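Local coordinates for tRNA (Adenine(22)-N(1))-methyltransferase (Mycoplasma capricolum subsp. capricolum, PDB 6QE6), which probably methylates N1 of adenine 22 in tRNA, drawing the methyl group from S-adenosylmethionine and leaving the S-adenosylhomocysteine found bound in this structure, at residues A[206-217]-A[230-241]. Residues are numbered along the deposited sequence; the frame is centred on the assembly and turned at random.
Sequences LENEISNLTKIL and IQNRINKIRKYI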
# COMPACT_ATOMS: atom_id res chain seq x y z
N LEU A 206 7.56 -14.56 -8.72
CA LEU A 206 7.83 -14.06 -10.06
C LEU A 206 8.09 -15.21 -11.04
O LEU A 206 7.70 -15.13 -12.21
CB LEU A 206 9.03 -13.10 -10.04
CG LEU A 206 8.76 -11.76 -9.39
CD1 LEU A 206 10.03 -10.93 -9.32
CD2 LEU A 206 7.67 -11.04 -10.17
N GLU A 207 8.75 -16.28 -10.58
CA GLU A 207 8.87 -17.46 -11.42
C GLU A 207 7.50 -18.06 -11.70
O GLU A 207 7.23 -18.49 -12.83
CB GLU A 207 9.81 -18.49 -10.77
CG GLU A 207 11.08 -17.85 -10.23
CD GLU A 207 12.39 -18.41 -10.80
OE1 GLU A 207 12.51 -18.56 -12.05
OE2 GLU A 207 13.33 -18.67 -10.00
N ASN A 208 6.59 -18.03 -10.72
CA ASN A 208 5.24 -18.53 -10.99
C ASN A 208 4.51 -17.63 -11.99
O ASN A 208 3.70 -18.13 -12.79
CB ASN A 208 4.43 -18.68 -9.71
CG ASN A 208 3.11 -19.45 -9.94
OD1 ASN A 208 3.12 -20.61 -10.40
ND2 ASN A 208 1.98 -18.81 -9.64
N GLU A 209 4.80 -16.32 -11.97
CA GLU A 209 4.25 -15.42 -12.98
C GLU A 209 4.75 -15.80 -14.38
O GLU A 209 3.98 -15.76 -15.35
CB GLU A 209 4.62 -13.98 -12.63
CG GLU A 209 3.53 -12.96 -12.94
CD GLU A 209 2.18 -13.34 -12.34
OE1 GLU A 209 2.04 -13.30 -11.09
OE2 GLU A 209 1.26 -13.69 -13.11
N ILE A 210 6.02 -16.18 -14.50
CA ILE A 210 6.53 -16.61 -15.81
C ILE A 210 5.80 -17.86 -16.28
O ILE A 210 5.44 -17.97 -17.46
CB ILE A 210 8.06 -16.83 -15.75
CG1 ILE A 210 8.80 -15.51 -15.63
CG2 ILE A 210 8.54 -17.55 -17.01
CD1 ILE A 210 10.31 -15.66 -15.63
N SER A 211 5.53 -18.80 -15.37
CA SER A 211 4.81 -20.02 -15.76
C SER A 211 3.41 -19.69 -16.28
O SER A 211 2.97 -20.24 -17.29
CB SER A 211 4.69 -20.98 -14.58
OG SER A 211 5.98 -21.42 -14.21
N ASN A 212 2.70 -18.82 -15.58
CA ASN A 212 1.36 -18.49 -16.03
C ASN A 212 1.39 -17.83 -17.40
O ASN A 212 0.58 -18.15 -18.27
CB ASN A 212 0.66 -17.62 -14.98
CG ASN A 212 0.34 -18.40 -13.69
OD1 ASN A 212 0.15 -19.63 -13.71
ND2 ASN A 212 0.29 -17.69 -12.57
N LEU A 213 2.38 -16.95 -17.63
CA LEU A 213 2.51 -16.28 -18.93
C LEU A 213 2.88 -17.26 -20.04
O LEU A 213 2.42 -17.12 -21.19
CB LEU A 213 3.56 -15.17 -18.83
CG LEU A 213 3.25 -13.97 -17.93
CD1 LEU A 213 4.46 -13.03 -17.85
CD2 LEU A 213 1.99 -13.25 -18.43
N THR A 214 3.72 -18.25 -19.73
CA THR A 214 4.07 -19.27 -20.71
C THR A 214 2.84 -20.08 -21.15
O THR A 214 2.68 -20.37 -22.34
CB THR A 214 5.15 -20.18 -20.11
OG1 THR A 214 6.27 -19.38 -19.72
CG2 THR A 214 5.60 -21.24 -21.12
N LYS A 215 1.97 -20.45 -20.20
CA LYS A 215 0.71 -21.10 -20.54
C LYS A 215 -0.08 -20.30 -21.57
O LYS A 215 -0.68 -20.86 -22.49
CB LYS A 215 -0.15 -21.29 -19.30
CG LYS A 215 0.23 -22.42 -18.38
CD LYS A 215 -0.91 -22.65 -17.37
CE LYS A 215 -2.29 -22.69 -18.07
NZ LYS A 215 -3.46 -22.75 -17.12
N ILE A 216 -0.10 -18.98 -21.41
CA ILE A 216 -0.86 -18.12 -22.32
C ILE A 216 -0.18 -18.05 -23.68
O ILE A 216 -0.86 -18.00 -24.72
CB ILE A 216 -1.02 -16.72 -21.69
CG1 ILE A 216 -1.86 -16.81 -20.42
CG2 ILE A 216 -1.63 -15.72 -22.69
CD1 ILE A 216 -1.80 -15.56 -19.59
N LEU A 217 1.16 -18.04 -23.70
CA LEU A 217 1.87 -18.04 -24.97
C LEU A 217 1.59 -19.31 -25.78
O LEU A 217 1.69 -19.29 -27.01
CB LEU A 217 3.38 -17.89 -24.74
CG LEU A 217 3.99 -16.53 -24.37
CD1 LEU A 217 5.50 -16.57 -24.51
CD2 LEU A 217 3.41 -15.39 -25.20
N ILE A 230 3.37 -10.16 -23.88
CA ILE A 230 3.57 -11.21 -22.88
C ILE A 230 4.98 -11.77 -22.95
O ILE A 230 5.61 -12.02 -21.91
CB ILE A 230 2.51 -12.31 -23.05
CG1 ILE A 230 1.14 -11.80 -22.61
CG2 ILE A 230 2.89 -13.54 -22.25
CD1 ILE A 230 0.01 -12.64 -23.08
N GLN A 231 5.49 -11.99 -24.16
CA GLN A 231 6.88 -12.40 -24.35
C GLN A 231 7.85 -11.40 -23.73
O GLN A 231 8.89 -11.78 -23.18
CB GLN A 231 7.16 -12.59 -25.84
CG GLN A 231 8.58 -13.03 -26.18
CD GLN A 231 8.76 -14.56 -26.13
OE1 GLN A 231 8.93 -15.14 -25.04
NE2 GLN A 231 8.72 -15.21 -27.30
N ASN A 232 7.52 -10.10 -23.82
CA ASN A 232 8.40 -9.08 -23.25
C ASN A 232 8.27 -9.02 -21.73
O ASN A 232 9.27 -8.86 -21.03
CB ASN A 232 8.11 -7.71 -23.87
CG ASN A 232 9.10 -7.36 -24.97
OD1 ASN A 232 8.72 -7.05 -26.11
ND2 ASN A 232 10.40 -7.43 -24.64
N ARG A 233 7.05 -9.16 -21.22
CA ARG A 233 6.86 -9.25 -19.77
C ARG A 233 7.75 -10.34 -19.18
O ARG A 233 8.52 -10.08 -18.24
CB ARG A 233 5.38 -9.48 -19.46
CG ARG A 233 4.84 -8.78 -18.21
CD ARG A 233 5.44 -9.39 -16.97
NE ARG A 233 4.63 -9.35 -15.74
CZ ARG A 233 4.52 -8.30 -14.92
NH1 ARG A 233 3.80 -8.40 -13.81
NH2 ARG A 233 5.13 -7.14 -15.20
N ILE A 234 7.72 -11.54 -19.77
CA ILE A 234 8.52 -12.67 -19.26
C ILE A 234 9.99 -12.30 -19.19
O ILE A 234 10.66 -12.54 -18.19
CB ILE A 234 8.32 -13.93 -20.12
CG1 ILE A 234 7.01 -14.63 -19.78
CG2 ILE A 234 9.49 -14.89 -19.91
CD1 ILE A 234 6.53 -15.53 -20.87
N ASN A 235 10.52 -11.73 -20.28
CA ASN A 235 11.93 -11.36 -20.32
C ASN A 235 12.26 -10.27 -19.31
O ASN A 235 13.36 -10.27 -18.73
CB ASN A 235 12.34 -10.90 -21.71
CG ASN A 235 12.29 -12.02 -22.73
OD1 ASN A 235 12.34 -13.21 -22.38
ND2 ASN A 235 12.19 -11.66 -24.00
N LYS A 236 11.34 -9.33 -19.09
CA LYS A 236 11.58 -8.32 -18.07
C LYS A 236 11.68 -8.96 -16.70
O LYS A 236 12.60 -8.66 -15.93
CB LYS A 236 10.49 -7.24 -18.13
CG LYS A 236 10.94 -6.01 -18.92
CD LYS A 236 9.81 -5.28 -19.65
CE LYS A 236 8.67 -4.91 -18.73
NZ LYS A 236 7.72 -3.95 -19.39
N ILE A 237 10.77 -9.90 -16.40
CA ILE A 237 10.78 -10.59 -15.11
C ILE A 237 12.08 -11.35 -14.93
O ILE A 237 12.72 -11.30 -13.86
CB ILE A 237 9.57 -11.54 -14.98
CG1 ILE A 237 8.24 -10.79 -15.07
CG2 ILE A 237 9.65 -12.32 -13.68
CD1 ILE A 237 7.04 -11.70 -14.95
N ARG A 238 12.48 -12.09 -15.96
CA ARG A 238 13.69 -12.89 -15.88
C ARG A 238 14.91 -12.01 -15.64
O ARG A 238 15.81 -12.36 -14.87
CB ARG A 238 13.86 -13.71 -17.15
CG ARG A 238 15.20 -14.42 -17.24
CD ARG A 238 15.34 -15.38 -16.09
NE ARG A 238 14.27 -16.37 -16.13
CZ ARG A 238 13.82 -17.01 -15.05
NH1 ARG A 238 14.33 -16.75 -13.85
NH2 ARG A 238 12.84 -17.90 -15.18
N LYS A 239 14.96 -10.85 -16.30
CA LYS A 239 16.04 -9.91 -16.02
C LYS A 239 16.01 -9.48 -14.56
O LYS A 239 17.02 -9.56 -13.86
CB LYS A 239 15.97 -8.71 -16.97
CG LYS A 239 16.38 -9.05 -18.39
CD LYS A 239 16.48 -7.83 -19.31
CE LYS A 239 16.08 -8.19 -20.76
NZ LYS A 239 15.76 -7.00 -21.60
N TYR A 240 14.83 -9.05 -14.09
CA TYR A 240 14.75 -8.57 -12.71
C TYR A 240 15.08 -9.67 -11.72
O TYR A 240 15.81 -9.44 -10.75
CB TYR A 240 13.36 -7.97 -12.43
CG TYR A 240 13.23 -7.45 -11.01
CD1 TYR A 240 13.61 -6.15 -10.69
CD2 TYR A 240 12.73 -8.27 -9.99
CE1 TYR A 240 13.48 -5.66 -9.38
CE2 TYR A 240 12.60 -7.80 -8.67
CZ TYR A 240 12.98 -6.49 -8.37
OH TYR A 240 12.86 -6.02 -7.09
N ILE A 241 14.56 -10.88 -11.95
CA ILE A 241 14.94 -12.01 -11.11
C ILE A 241 16.46 -12.12 -11.04
O ILE A 241 17.05 -12.26 -9.97
CB ILE A 241 14.30 -13.32 -11.60
CG1 ILE A 241 12.79 -13.30 -11.41
CG2 ILE A 241 14.88 -14.51 -10.83
CD1 ILE A 241 12.10 -14.59 -11.80
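R238 donates both hydrogen bonds that cross between segments 206-217 and 230-241, and both end on one oxygen of E207. OE1 of E207 accepts from NH1 of R238 at 3.1 Å and from NH2 of the same guanidinium at 3.2 Å, in an end-on salt bridge. The oxygen lies in the guanidinium plane, but the carboxylate is turned 65° against that plane: NH2 meets OE1 nearly along its C-O axis, whereas NH1 comes from above the carboxylate. The R238 chain reaches this place by leaving with CG anti to the backbone N (chi1 171°) and then folding at chi2 and chi3. CD1 of I210 lies over one face of the guanidinium, 3.4 Å from NH2 of R238, which sets the ion pair at the border of the apolar seam.

Several other polar groups find partners on their own helix or outside the pair. OG1 of T214 donates to the carbonyl O of I210 at 2.8 Å, from above the carbonyl plane, and that oxygen also takes the helical N-H of T214. R233 lends its aliphatic part to L213, while its NH2 forms a salt bridge with E189; the hydroxyl of Y240 bonds to the carbonyl of G191. Both outside partners belong to the region of helix 185-190.

Along the apolar face, I210 and L213 insert as knobs among side chains of 230-241, and I234 and I237 return the interlock. CD1 of L213 rests 3.6 Å from CG1 of I234, and CD2 of L217 lies 3.5 Å from CG2 of I230. The axes of the two segments approach to 9.8 Å and run antiparallel at 160°, the knobs-into-holes packing of an antiparallel coiled-coil hairpin, here C-terminal to the methyltransferase sheet and remote from the cofactor pocket.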